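AimR transcriptional regulator (Bacillus phage phi3T, PDB 5ZVV) activates transcription of the phage aimX locus as a homodimer, apparently promoting lytic replication until the arbitrium peptide converts it to an inactive monomer and lysogeny follows. Local coordinates at residues L94-I99 with L119-N124; W113-S118 with G138-K143; D59-L64 with V83-I88. One frame throughout, in Å; residues are numbered along the deposited sequence.

Contact 1 (L94-I99 with L119-N124); sequences LTDKII and LHRKLN
Asp-96 and Arg-121 face each other where helix 92-103 passes helix 108-124, the two short axes running 11.3 Å apart at their closest approach and 144° between their directions, so roughly antiparallel. That spacing is wide, and the long side chain of Arg-121 bridges it. Its chain bends at the second and third torsions, which folds the guanidinium round to present NE and NH2 to the carboxylate of Asp-96. The resulting salt bridge is two-pronged but uneven: Arg-121 NE donates to Asp-96 OD1 over 3.0 Å in a nearly straight bond, while Arg-121 NH2 reaches Asp-96 OD2 at 3.4 Å, a weak bond though equally straight. The carboxylate lies at the guanidinium edge, the two planes only 22° apart; OD1 sits in the guanidinium plane and takes NE on its syn side, with NE 21° out of the carboxylate plane. The firm bond, with the weak one beside it, should limit rotation of the two groups.

The aliphatic part of the arginine is used as well. Ile-99 CD1 rests 3.6 Å from Arg-121 CG, and Thr-95 CG2 lies 4.1 Å from Arg-121 CD. Thr-95 thus gives its methyl to this contact; its hydroxyl bonds to Ser-86 OG and to the carbonyl of Trp-91. Arg-121 NH1 makes a weak bond of 3.5 Å to Asn-124 OD1, one turn on, and a long, weak ion pair with Asp-92. Asp-96 OD2 has a similarly long and weak pairing with Lys-125, so the charges here form a loose network around one firm bond.

This is helical-hairpin packing in the all-helical, TPR-like fold. Helix 77-88 lies against both partners, with Ser-86 at Thr-95 and Asp-87 against Arg-121, while helix 130-139 backs helix 108-124 at Leu-119 and Leu-123.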
ATOM      1  N   LEU A  94       2.878  15.832  28.249  1.00 25.33           N
ATOM      2  CA  LEU A  94       2.534  14.875  29.292  1.00 26.03           C
ATOM      3  C   LEU A  94       2.759  13.445  28.822  1.00 21.12           C
ATOM      4  O   LEU A  94       3.316  12.624  29.560  1.00 23.98           O
ATOM      5  CB  LEU A  94       1.079  15.080  29.717  1.00 24.53           C
ATOM      6  CG  LEU A  94       0.526  14.154  30.800  1.00 23.68           C
ATOM      7  CD1 LEU A  94       1.307  14.318  32.094  1.00 24.36           C
ATOM      8  CD2 LEU A  94      -0.948  14.427  31.027  1.00 23.03           C
ATOM      9  N   THR A  95       2.340  13.134  27.591  1.00 22.86           N
ATOM     10  CA  THR A  95       2.486  11.777  27.073  1.00 24.03           C
ATOM     11  C   THR A  95       3.942  11.333  27.092  1.00 25.59           C
ATOM     12  O   THR A  95       4.248  10.206  27.493  1.00 23.47           O
ATOM     13  CB  THR A  95       1.926  11.685  25.652  1.00 23.42           C
ATOM     14  OG1 THR A  95       0.525  11.988  25.656  1.00 21.50           O
ATOM     15  CG2 THR A  95       2.134  10.287  25.084  1.00 25.00           C
ATOM     16  N   ASP A  96       4.858  12.213  26.677  1.00 21.98           N
ATOM     17  CA  ASP A  96       6.266  11.832  26.626  1.00 23.77           C
ATOM     18  C   ASP A  96       6.857  11.703  28.023  1.00 21.22           C
ATOM     19  O   ASP A  96       7.675  10.805  28.277  1.00 25.40           O
ATOM     20  CB  ASP A  96       7.050  12.839  25.787  1.00 28.55           C
ATOM     21  CG  ASP A  96       6.650  12.808  24.323  1.00 27.82           C
ATOM     22  OD1 ASP A  96       6.152  11.755  23.866  1.00 31.16           O
ATOM     23  OD2 ASP A  96       6.835  13.831  23.629  1.00 28.39           O
ATOM     24  N   LYS A  97       6.452  12.578  28.949  1.00 24.07           N
ATOM     25  CA  LYS A  97       6.890  12.416  30.335  1.00 23.80           C
ATOM     26  C   LYS A  97       6.447  11.067  30.899  1.00 23.68           C
ATOM     27  O   LYS A  97       7.243  10.337  31.509  1.00 26.82           O
ATOM     28  CB  LYS A  97       6.359  13.567  31.189  1.00 28.56           C
ATOM     29  CG  LYS A  97       6.965  14.917  30.839  1.00 25.53           C
ATOM     30  CD  LYS A  97       6.340  16.037  31.654  1.00 27.81           C
ATOM     31  CE  LYS A  97       6.863  17.394  31.204  1.00 30.33           C
ATOM     32  NZ  LYS A  97       6.198  18.519  31.921  1.00 35.80           N
ATOM     33  N   ILE A  98       5.177  10.711  30.686  1.00 23.41           N
ATOM     34  CA  ILE A  98       4.665   9.433  31.176  1.00 24.16           C
ATOM     35  C   ILE A  98       5.385   8.271  30.502  1.00 25.88           C
ATOM     36  O   ILE A  98       5.655   7.244  31.134  1.00 22.44           O
ATOM     37  CB  ILE A  98       3.140   9.349  30.972  1.00 24.18           C
ATOM     38  CG1 ILE A  98       2.433  10.466  31.743  1.00 23.28           C
ATOM     39  CG2 ILE A  98       2.615   7.992  31.418  1.00 18.71           C
ATOM     40  CD1 ILE A  98       0.931  10.454  31.590  1.00 16.97           C
ATOM     41  N   ILE A  99       5.707   8.410  29.214  1.00 24.14           N
ATOM     42  CA  ILE A  99       6.441   7.353  28.520  1.00 25.19           C
ATOM     43  C   ILE A  99       7.806   7.144  29.161  1.00 28.07           C
ATOM     44  O   ILE A  99       8.262   6.004  29.331  1.00 29.66           O
ATOM     45  CB  ILE A  99       6.564   7.674  27.019  1.00 29.19           C
ATOM     46  CG1 ILE A  99       5.212   7.515  26.326  1.00 25.05           C
ATOM     47  CG2 ILE A  99       7.595   6.769  26.354  1.00 29.54           C
ATOM     48  CD1 ILE A  99       5.254   7.814  24.848  1.00 26.33           C
ATOM     49  N   LEU A 119       7.606   4.073  20.544  1.00 24.63           N
ATOM     50  CA  LEU A 119       7.619   3.851  19.100  1.00 22.86           C
ATOM     51  C   LEU A 119       6.494   4.615  18.416  1.00 25.64           C
ATOM     52  O   LEU A 119       6.701   5.226  17.360  1.00 23.25           O
ATOM     53  CB  LEU A 119       7.507   2.358  18.791  1.00 24.13           C
ATOM     54  CG  LEU A 119       8.670   1.456  19.206  1.00 27.91           C
ATOM     55  CD1 LEU A 119       8.374   0.018  18.825  1.00 37.06           C
ATOM     56  CD2 LEU A 119       9.963   1.924  18.567  1.00 31.42           C
ATOM     57  N   HIS A 120       5.296   4.581  19.003  1.00 23.77           N
ATOM     58  CA  HIS A 120       4.156   5.328  18.478  1.00 24.65           C
ATOM     59  C   HIS A 120       4.495   6.806  18.314  1.00 24.18           C
ATOM     60  O   HIS A 120       4.223   7.415  17.270  1.00 21.09           O
ATOM     61  CB  HIS A 120       2.962   5.137  19.419  1.00 22.23           C
ATOM     62  CG  HIS A 120       1.772   5.981  19.088  1.00 18.99           C
ATOM     63  ND1 HIS A 120       1.219   6.030  17.827  1.00 25.51           N
ATOM     64  CD2 HIS A 120       1.011   6.788  19.865  1.00 20.77           C
ATOM     65  CE1 HIS A 120       0.178   6.843  17.836  1.00 22.65           C
ATOM     66  NE2 HIS A 120       0.029   7.316  19.060  1.00 20.93           N
ATOM     67  N   ARG A 121       5.113   7.390  19.342  1.00 25.34           N
ATOM     68  CA  ARG A 121       5.443   8.810  19.316  1.00 26.42           C
ATOM     69  C   ARG A 121       6.557   9.106  18.321  1.00 29.31           C
ATOM     70  O   ARG A 121       6.535  10.146  17.650  1.00 30.58           O
ATOM     71  CB  ARG A 121       5.828   9.273  20.719  1.00 22.80           C
ATOM     72  CG  ARG A 121       4.646   9.324  21.670  1.00 28.61           C
ATOM     73  CD  ARG A 121       3.702  10.438  21.267  1.00 26.21           C
ATOM     74  NE  ARG A 121       4.315  11.744  21.482  1.00 27.66           N
ATOM     75  CZ  ARG A 121       4.095  12.811  20.723  1.00 28.24           C
ATOM     76  NH1 ARG A 121       3.281  12.735  19.680  1.00 29.30           N
ATOM     77  NH2 ARG A 121       4.705  13.955  21.000  1.00 34.54           N
ATOM     78  N   LYS A 122       7.543   8.213  18.216  1.00 26.12           N
ATOM     79  CA  LYS A 122       8.582   8.395  17.208  1.00 30.05           C
ATOM     80  C   LYS A 122       8.007   8.326  15.800  1.00 29.99           C
ATOM     81  O   LYS A 122       8.503   9.003  14.892  1.00 30.92           O
ATOM     82  CB  LYS A 122       9.684   7.352  17.392  1.00 28.35           C
ATOM     83  CG  LYS A 122      10.536   7.573  18.631  1.00 26.75           C
ATOM     84  CD  LYS A 122      11.583   6.482  18.782  1.00 32.51           C
ATOM     85  CE  LYS A 122      12.414   6.690  20.035  1.00 31.28           C
ATOM     86  NZ  LYS A 122      13.386   5.581  20.244  1.00 36.37           N
ATOM     87  N   LEU A 123       6.959   7.522  15.601  1.00 27.87           N
ATOM     88  CA  LEU A 123       6.274   7.514  14.314  1.00 28.24           C
ATOM     89  C   LEU A 123       5.505   8.810  14.095  1.00 29.11           C
ATOM     90  O   LEU A 123       5.482   9.340  12.978  1.00 28.95           O
ATOM     91  CB  LEU A 123       5.336   6.310  14.220  1.00 25.62           C
ATOM     92  CG  LEU A 123       5.973   4.946  13.952  1.00 27.42           C
ATOM     93  CD1 LEU A 123       4.946   3.838  14.130  1.00 24.91           C
ATOM     94  CD2 LEU A 123       6.570   4.899  12.557  1.00 25.36           C
ATOM     95  N   ASN A 124       4.868   9.333  15.149  1.00 28.73           N
ATOM     96  CA  ASN A 124       4.164  10.607  15.027  1.00 29.36           C
ATOM     97  C   ASN A 124       5.103  11.720  14.575  1.00 29.18           C
ATOM     98  O   ASN A 124       4.741  12.541  13.724  1.00 26.90           O
ATOM     99  CB  ASN A 124       3.507  10.983  16.357  1.00 28.57           C
ATOM    100  CG  ASN A 124       2.446   9.989  16.794  1.00 33.04           C
ATOM    101  OD1 ASN A 124       2.080   9.940  17.970  1.00 33.03           O
ATOM    102  ND2 ASN A 124       1.951   9.188  15.853  1.00 30.70           N
TER

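Contact 2 (W113-S118 with G138-K143); sequences WGKVYS and GKCKIK
Lys-115 reaches Cys-140 by way of a kinked chain, bent at chi2 (147°) and chi3 (67°), which lays its CE over the thiol. Cys-140 in turn has SG anti to its own carbonyl carbon, and this sends the sulfur back toward helix 108-124. The outcome is that SG sits against two parts of the same lysine: Lys-115 CE is 3.6 Å from Cys-140 SG, and Lys-115 CB is 3.8 Å from it. CB and CE thus both lie against the sulfur, while the amine passes beyond it toward the Cys-140 backbone, where Lys-115 NZ stands 3.8 Å from Cys-140 O, a proximity too long to count as a hydrogen bond.

Beside this pair lies a purely aliphatic one. Val-116 CG2 meets the tip of Ile-142, its CD1 3.8 Å away, and the two side chains cross at about a right angle. Chain direction makes room for the meeting: after helix 130-139 Lys-141 takes positive phi (51°), turning the backbone so that Ile-142, like Cys-140, packs against helix 108-124. Met-147 of helix 145-161 also touches Ile-142, and Glu-112 accepts a hydrogen bond from the backbone N of Lys-143, fastening the turn to helix 108-124. Close by, Lys-139 packs on Gly-138 of the second subunit, so the end of helix 130-139 borders that subunit.

No hydrogen bond or salt bridge joins the two segments. Cohesion across them rests on van der Waals contact of sulfur, methyl and methylene groups; the thiol is buried, whereas the amine ends beside the Cys-140 backbone and Lys-115 as a residue is partly exposed.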
ATOM      1  N   TRP A 113       4.667  -1.142  27.737  1.00 18.78           N
ATOM      2  CA  TRP A 113       3.813  -0.028  27.336  1.00 20.45           C
ATOM      3  C   TRP A 113       4.643   1.195  26.976  1.00 25.29           C
ATOM      4  O   TRP A 113       4.372   1.870  25.976  1.00 29.51           O
ATOM      5  CB  TRP A 113       2.835   0.316  28.458  1.00 18.96           C
ATOM      6  CG  TRP A 113       1.638  -0.576  28.526  1.00 26.74           C
ATOM      7  CD1 TRP A 113       1.628  -1.923  28.748  1.00 23.36           C
ATOM      8  CD2 TRP A 113       0.268  -0.178  28.395  1.00 25.88           C
ATOM      9  NE1 TRP A 113       0.336  -2.390  28.753  1.00 27.14           N
ATOM     10  CE2 TRP A 113      -0.518  -1.339  28.540  1.00 26.10           C
ATOM     11  CE3 TRP A 113      -0.370   1.046  28.165  1.00 22.51           C
ATOM     12  CZ2 TRP A 113      -1.911  -1.313  28.463  1.00 20.73           C
ATOM     13  CZ3 TRP A 113      -1.752   1.072  28.091  1.00 25.10           C
ATOM     14  CH2 TRP A 113      -2.509  -0.103  28.239  1.00 22.71           C
ATOM     15  N   GLY A 114       5.660   1.495  27.785  1.00 18.39           N
ATOM     16  CA  GLY A 114       6.487   2.657  27.514  1.00 27.45           C
ATOM     17  C   GLY A 114       7.233   2.545  26.201  1.00 24.90           C
ATOM     18  O   GLY A 114       7.379   3.529  25.474  1.00 27.31           O
ATOM     19  N   LYS A 115       7.708   1.342  25.874  1.00 26.59           N
ATOM     20  CA  LYS A 115       8.448   1.158  24.632  1.00 25.69           C
ATOM     21  C   LYS A 115       7.524   1.223  23.424  1.00 24.59           C
ATOM     22  O   LYS A 115       7.878   1.812  22.396  1.00 27.44           O
ATOM     23  CB  LYS A 115       9.209  -0.167  24.671  1.00 26.66           C
ATOM     24  CG  LYS A 115      10.423  -0.134  25.590  1.00 34.79           C
ATOM     25  CD  LYS A 115      10.678  -1.478  26.258  1.00 34.06           C
ATOM     26  CE  LYS A 115      11.089  -2.543  25.262  1.00 41.70           C
ATOM     27  NZ  LYS A 115      11.306  -3.858  25.928  1.00 50.04           N
ATOM     28  N   VAL A 116       6.328   0.637  23.532  1.00 26.12           N
ATOM     29  CA  VAL A 116       5.394   0.661  22.410  1.00 24.10           C
ATOM     30  C   VAL A 116       4.901   2.080  22.156  1.00 24.87           C
ATOM     31  O   VAL A 116       4.867   2.545  21.012  1.00 22.94           O
ATOM     32  CB  VAL A 116       4.227  -0.312  22.654  1.00 24.82           C
ATOM     33  CG1 VAL A 116       3.184  -0.173  21.555  1.00 21.74           C
ATOM     34  CG2 VAL A 116       4.740  -1.740  22.715  1.00 24.37           C
ATOM     35  N   TYR A 117       4.516   2.794  23.218  1.00 18.92           N
ATOM     36  CA  TYR A 117       4.080   4.175  23.038  1.00 20.70           C
ATOM     37  C   TYR A 117       5.234   5.074  22.620  1.00 28.03           C
ATOM     38  O   TYR A 117       5.021   6.068  21.914  1.00 24.34           O
ATOM     39  CB  TYR A 117       3.425   4.697  24.315  1.00 23.33           C
ATOM     40  CG  TYR A 117       1.969   4.306  24.426  1.00 25.54           C
ATOM     41  CD1 TYR A 117       1.597   3.052  24.894  1.00 22.28           C
ATOM     42  CD2 TYR A 117       0.965   5.186  24.044  1.00 24.69           C
ATOM     43  CE1 TYR A 117       0.266   2.689  24.987  1.00 21.91           C
ATOM     44  CE2 TYR A 117      -0.368   4.833  24.133  1.00 24.82           C
ATOM     45  CZ  TYR A 117      -0.711   3.584  24.604  1.00 20.26           C
ATOM     46  OH  TYR A 117      -2.036   3.237  24.695  1.00 17.01           O
ATOM     47  N   SER A 118       6.458   4.746  23.036  1.00 23.82           N
ATOM     48  CA  SER A 118       7.619   5.477  22.546  1.00 27.43           C
ATOM     49  C   SER A 118       7.769   5.307  21.040  1.00 27.79           C
ATOM     50  O   SER A 118       8.023   6.281  20.320  1.00 24.93           O
ATOM     51  CB  SER A 118       8.879   5.010  23.273  1.00 26.40           C
ATOM     52  OG  SER A 118       9.999   5.786  22.891  1.00 32.56           O
ATOM     53  N   GLY A 138       9.168  -5.793  17.298  1.00 41.69           N
ATOM     54  CA  GLY A 138       9.518  -7.195  17.452  1.00 44.31           C
ATOM     55  C   GLY A 138      10.530  -7.445  18.553  1.00 44.06           C
ATOM     56  O   GLY A 138      10.493  -8.492  19.206  1.00 46.31           O
ATOM     57  N   LYS A 139      11.441  -6.498  18.777  1.00 41.41           N
ATOM     58  CA  LYS A 139      12.451  -6.675  19.813  1.00 46.42           C
ATOM     59  C   LYS A 139      11.880  -6.537  21.217  1.00 49.14           C
ATOM     60  O   LYS A 139      12.468  -7.070  22.164  1.00 50.26           O
ATOM     61  CB  LYS A 139      13.584  -5.669  19.614  1.00 46.88           C
ATOM     62  CG  LYS A 139      14.241  -5.739  18.247  1.00 48.40           C
ATOM     63  CD  LYS A 139      14.798  -7.127  17.976  1.00 55.96           C
ATOM     64  CE  LYS A 139      15.589  -7.160  16.674  1.00 57.93           C
ATOM     65  NZ  LYS A 139      14.766  -6.735  15.505  1.00 57.33           N
ATOM     66  N   CYS A 140      10.748  -5.848  21.374  1.00 49.39           N
ATOM     67  CA  CYS A 140      10.180  -5.605  22.694  1.00 48.68           C
ATOM     68  C   CYS A 140       9.654  -6.867  23.368  1.00 47.62           C
ATOM     69  O   CYS A 140       9.417  -6.836  24.579  1.00 52.74           O
ATOM     70  CB  CYS A 140       9.051  -4.574  22.601  1.00 44.59           C
ATOM     71  SG  CYS A 140       9.564  -2.921  22.063  1.00 50.99           S
ATOM     72  N   LYS A 141       9.475  -7.961  22.626  1.00 44.69           N
ATOM     73  CA  LYS A 141       8.864  -9.189  23.140  1.00 48.34           C
ATOM     74  C   LYS A 141       7.542  -8.874  23.838  1.00 43.84           C
ATOM     75  O   LYS A 141       7.353  -9.115  25.031  1.00 43.75           O
ATOM     76  CB  LYS A 141       9.825  -9.938  24.068  1.00 53.62           C
ATOM     77  CG  LYS A 141      11.132 -10.352  23.403  1.00 55.41           C
ATOM     78  CD  LYS A 141      12.125 -10.932  24.402  1.00 57.39           C
ATOM     79  CE  LYS A 141      11.686 -12.296  24.902  1.00 64.06           C
ATOM     80  NZ  LYS A 141      12.685 -12.898  25.832  1.00 65.99           N
ATOM     81  N   ILE A 142       6.624  -8.309  23.053  1.00 38.70           N
ATOM     82  CA  ILE A 142       5.357  -7.817  23.583  1.00 38.15           C
ATOM     83  C   ILE A 142       4.517  -8.987  24.072  1.00 33.63           C
ATOM     84  O   ILE A 142       4.252  -9.939  23.327  1.00 33.32           O
ATOM     85  CB  ILE A 142       4.616  -7.000  22.513  1.00 35.37           C
ATOM     86  CG1 ILE A 142       5.477  -5.810  22.075  1.00 32.81           C
ATOM     87  CG2 ILE A 142       3.259  -6.541  23.027  1.00 33.64           C
ATOM     88  CD1 ILE A 142       4.938  -5.075  20.875  1.00 33.64           C
ATOM     89  N   LYS A 143       4.087  -8.916  25.330  1.00 33.21           N
ATOM     90  CA  LYS A 143       3.335  -9.988  25.975  1.00 35.01           C
ATOM     91  C   LYS A 143       1.877  -9.643  26.224  1.00 32.96           C
ATOM     92  O   LYS A 143       1.001 -10.475  25.979  1.00 37.22           O
ATOM     93  CB  LYS A 143       3.983 -10.358  27.315  1.00 40.16           C
ATOM     94  CG  LYS A 143       5.487 -10.560  27.269  1.00 42.44           C
ATOM     95  CD  LYS A 143       5.863 -11.871  26.610  1.00 41.17           C
ATOM     96  CE  LYS A 143       7.318 -12.213  26.887  1.00 46.08           C
ATOM     97  NZ  LYS A 143       7.702 -13.541  26.330  1.00 57.08           N
TER

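Contact 3 (D59-L64 with V83-I88); sequences DSEEQL and VEYSDI
Glu-61 and Tyr-85 join helix 61-69 to helix 77-88, two consecutive helices of an array built, like TPR proteins, from helices alone, by a single polar bridge between their side chains. Both residues are buried and both direct their side chains into the space between the helices.

The hydrogen bond comes first. Tyr-85 OH donates to Glu-61 OE1, which it meets on the syn side of the carboxylate, 19° out of its plane. The glutamate has CG wedged between its backbone N and carbonyl carbon (chi1 66°), and the chain, extended beyond CG, carries the carboxylate toward the tyrosine. Tyr-85 answers with CG anti to its backbone N, which points the ring across to helix 61-69, with its hydroxyl at the carboxylate.

Charge comes second. Glu-61 OE2 forms a long, weak ion pair with Lys-54, which means that the two oxygens of the carboxylate have different partners. For a buried carboxylate held by one hydroxyl and a distant ammonium, both partners would be expected to stabilise the negative form.

Packing is third, and slight between the segments: they bury 61 Å² in all. Elsewhere Trp-91 touches Glu-61 and also Ser-86. Salt bridges from Glu-84 and Asp-87 to Arg-192 fasten helix 77-88 to helix 184-203.

As to flat groups, the carboxylate and phenol planes stand 71° apart, and the side chains cross at about a right angle. Glu-61 OE1 lies in the plane of the ring at its edge, 3.0 Å from Tyr-85 OH and 4.0 Å from Tyr-85 CE2.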
ATOM      1  N   ASP A  59     -12.769  22.246  31.197  1.00 40.59           N
ATOM      2  CA  ASP A  59     -11.836  23.152  30.537  1.00 33.59           C
ATOM      3  C   ASP A  59     -10.431  23.108  31.119  1.00 32.95           C
ATOM      4  O   ASP A  59      -9.516  23.687  30.523  1.00 34.66           O
ATOM      5  CB  ASP A  59     -12.356  24.593  30.599  1.00 35.38           C
ATOM      6  CG  ASP A  59     -13.423  24.874  29.563  1.00 39.54           C
ATOM      7  OD1 ASP A  59     -13.407  24.225  28.495  1.00 40.04           O
ATOM      8  OD2 ASP A  59     -14.279  25.747  29.814  1.00 46.96           O
ATOM      9  N   SER A  60     -10.234  22.443  32.256  1.00 31.49           N
ATOM     10  CA  SER A  60      -8.931  22.394  32.908  1.00 27.81           C
ATOM     11  C   SER A  60      -8.445  20.967  33.133  1.00 29.26           C
ATOM     12  O   SER A  60      -7.528  20.751  33.933  1.00 28.33           O
ATOM     13  CB  SER A  60      -8.978  23.150  34.236  1.00 28.23           C
ATOM     14  OG  SER A  60      -9.976  22.609  35.082  1.00 31.89           O
ATOM     15  N   GLU A  61      -9.031  19.984  32.442  1.00 27.63           N
ATOM     16  CA  GLU A  61      -8.656  18.597  32.698  1.00 30.02           C
ATOM     17  C   GLU A  61      -7.218  18.312  32.279  1.00 26.75           C
ATOM     18  O   GLU A  61      -6.550  17.478  32.903  1.00 24.99           O
ATOM     19  CB  GLU A  61      -9.619  17.639  31.991  1.00 24.55           C
ATOM     20  CG  GLU A  61      -9.566  17.684  30.475  1.00 26.09           C
ATOM     21  CD  GLU A  61     -10.181  16.452  29.832  1.00 32.15           C
ATOM     22  OE1 GLU A  61     -10.352  15.432  30.535  1.00 33.32           O
ATOM     23  OE2 GLU A  61     -10.489  16.504  28.621  1.00 27.51           O
ATOM     24  N   GLU A  62      -6.717  18.992  31.243  1.00 23.92           N
ATOM     25  CA  GLU A  62      -5.346  18.738  30.809  1.00 26.46           C
ATOM     26  C   GLU A  62      -4.338  19.168  31.869  1.00 26.48           C
ATOM     27  O   GLU A  62      -3.327  18.489  32.085  1.00 26.74           O
ATOM     28  CB  GLU A  62      -5.055  19.449  29.487  1.00 22.76           C
ATOM     29  CG  GLU A  62      -3.626  19.232  29.011  1.00 21.39           C
ATOM     30  CD  GLU A  62      -3.350  19.843  27.656  1.00 25.04           C
ATOM     31  OE1 GLU A  62      -4.251  20.506  27.102  1.00 27.94           O
ATOM     32  OE2 GLU A  62      -2.225  19.660  27.146  1.00 25.10           O
ATOM     33  N   GLN A  63      -4.595  20.288  32.544  1.00 24.60           N
ATOM     34  CA  GLN A  63      -3.656  20.769  33.553  1.00 28.77           C
ATOM     35  C   GLN A  63      -3.746  19.935  34.827  1.00 24.41           C
ATOM     36  O   GLN A  63      -2.732  19.420  35.324  1.00 29.75           O
ATOM     37  CB  GLN A  63      -3.920  22.247  33.843  1.00 31.88           C
ATOM     38  CG  GLN A  63      -3.584  23.188  32.684  1.00 31.89           C
ATOM     39  CD  GLN A  63      -4.665  23.245  31.612  1.00 37.66           C
ATOM     40  OE1 GLN A  63      -5.788  22.774  31.811  1.00 40.02           O
ATOM     41  NE2 GLN A  63      -4.328  23.827  30.465  1.00 36.65           N
ATOM     42  N   LEU A  64      -4.962  19.779  35.360  1.00 23.42           N
ATOM     43  CA  LEU A  64      -5.157  18.984  36.568  1.00 25.24           C
ATOM     44  C   LEU A  64      -4.629  17.568  36.383  1.00 23.69           C
ATOM     45  O   LEU A  64      -3.870  17.063  37.217  1.00 27.95           O
ATOM     46  CB  LEU A  64      -6.638  18.958  36.944  1.00 21.96           C
ATOM     47  CG  LEU A  64      -7.316  20.312  37.153  1.00 28.47           C
ATOM     48  CD1 LEU A  64      -8.736  20.123  37.652  1.00 19.94           C
ATOM     49  CD2 LEU A  64      -6.511  21.184  38.108  1.00 27.68           C
ATOM     50  N   VAL A  83      -1.096   6.800  30.224  1.00 19.09           N
ATOM     51  CA  VAL A  83      -0.404   7.082  28.969  1.00 19.56           C
ATOM     52  C   VAL A  83      -1.374   6.988  27.798  1.00 23.74           C
ATOM     53  O   VAL A  83      -1.294   7.782  26.848  1.00 21.43           O
ATOM     54  CB  VAL A  83       0.828   6.170  28.779  1.00 20.62           C
ATOM     55  CG1 VAL A  83       0.463   4.821  28.171  1.00 20.64           C
ATOM     56  CG2 VAL A  83       1.866   6.872  27.912  1.00 19.18           C
ATOM     57  N   GLU A  84      -2.332   6.053  27.860  1.00 19.20           N
ATOM     58  CA  GLU A  84      -3.300   5.961  26.769  1.00 17.11           C
ATOM     59  C   GLU A  84      -4.228   7.172  26.743  1.00 20.61           C
ATOM     60  O   GLU A  84      -4.490   7.745  25.676  1.00 20.13           O
ATOM     61  CB  GLU A  84      -4.109   4.665  26.867  1.00 17.64           C
ATOM     62  CG  GLU A  84      -5.394   4.658  26.025  1.00 16.17           C
ATOM     63  CD  GLU A  84      -5.159   4.882  24.532  1.00 17.80           C
ATOM     64  OE1 GLU A  84      -4.002   4.802  24.066  1.00 20.37           O
ATOM     65  OE2 GLU A  84      -6.148   5.139  23.812  1.00 16.16           O
ATOM     66  N   TYR A  85      -4.744   7.575  27.907  1.00 19.10           N
ATOM     67  CA  TYR A  85      -5.609   8.749  27.956  1.00 23.31           C
ATOM     68  C   TYR A  85      -4.860  10.004  27.522  1.00 21.91           C
ATOM     69  O   TYR A  85      -5.407  10.849  26.803  1.00 20.23           O
ATOM     70  CB  TYR A  85      -6.182   8.923  29.364  1.00 22.22           C
ATOM     71  CG  TYR A  85      -7.347   9.883  29.440  1.00 20.79           C
ATOM     72  CD1 TYR A  85      -8.590   9.539  28.923  1.00 21.77           C
ATOM     73  CD2 TYR A  85      -7.208  11.129  30.037  1.00 22.73           C
ATOM     74  CE1 TYR A  85      -9.660  10.411  28.994  1.00 24.46           C
ATOM     75  CE2 TYR A  85      -8.272  12.008  30.113  1.00 23.80           C
ATOM     76  CZ  TYR A  85      -9.494  11.644  29.591  1.00 26.83           C
ATOM     77  OH  TYR A  85     -10.555  12.517  29.664  1.00 30.48           O
ATOM     78  N   SER A  86      -3.601  10.138  27.940  1.00 18.46           N
ATOM     79  CA  SER A  86      -2.818  11.305  27.547  1.00 20.96           C
ATOM     80  C   SER A  86      -2.603  11.336  26.041  1.00 21.75           C
ATOM     81  O   SER A  86      -2.755  12.386  25.407  1.00 17.19           O
ATOM     82  CB  SER A  86      -1.478  11.311  28.284  1.00 23.20           C
ATOM     83  OG  SER A  86      -0.751  12.496  28.012  1.00 25.05           O
ATOM     84  N   ASP A  87      -2.274  10.187  25.443  1.00 23.99           N
ATOM     85  CA  ASP A  87      -1.959  10.186  24.020  1.00 17.98           C
ATOM     86  C   ASP A  87      -3.208  10.357  23.162  1.00 22.41           C
ATOM     87  O   ASP A  87      -3.152  11.002  22.109  1.00 19.52           O
ATOM     88  CB  ASP A  87      -1.225   8.907  23.634  1.00 20.28           C
ATOM     89  CG  ASP A  87      -0.784   8.918  22.188  1.00 23.84           C
ATOM     90  OD1 ASP A  87       0.201   9.618  21.875  1.00 24.43           O
ATOM     91  OD2 ASP A  87      -1.436   8.245  21.361  1.00 24.21           O
ATOM     92  N   ILE A  88      -4.341   9.785  23.582  1.00 22.32           N
ATOM     93  CA  ILE A  88      -5.546   9.936  22.770  1.00 24.10           C
ATOM     94  C   ILE A  88      -6.032  11.382  22.795  1.00 23.32           C
ATOM     95  O   ILE A  88      -6.656  11.850  21.834  1.00 24.58           O
ATOM     96  CB  ILE A  88      -6.645   8.953  23.223  1.00 19.63           C
ATOM     97  CG1 ILE A  88      -7.685   8.778  22.114  1.00 22.51           C
ATOM     98  CG2 ILE A  88      -7.314   9.430  24.504  1.00 18.76           C
ATOM     99  CD1 ILE A  88      -8.765   7.764  22.431  1.00 17.49           C
TER

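From the N terminus, contact 3 closes first: helix 61-69 and helix 77-88 are bridged across the 18 residues between their segments. Contact 1 then opens on helix 92-103 and closes on helix 108-124. Contact 2 begins on that same helix before contact 1 has closed, so their segments alternate and the two loops cross, contact 2 ending at the turn after helix 130-139. Contact 3 stands in series with both. Physical links join all three: besides Thr-95 at Ser-86, Tyr-117 OH hydrogen-bonds to Glu-84, and Ile-99 packs on Gly-114 and Tyr-117. Together they tie five successive helices, from 61-69 to 130-139, into one continuous helical array.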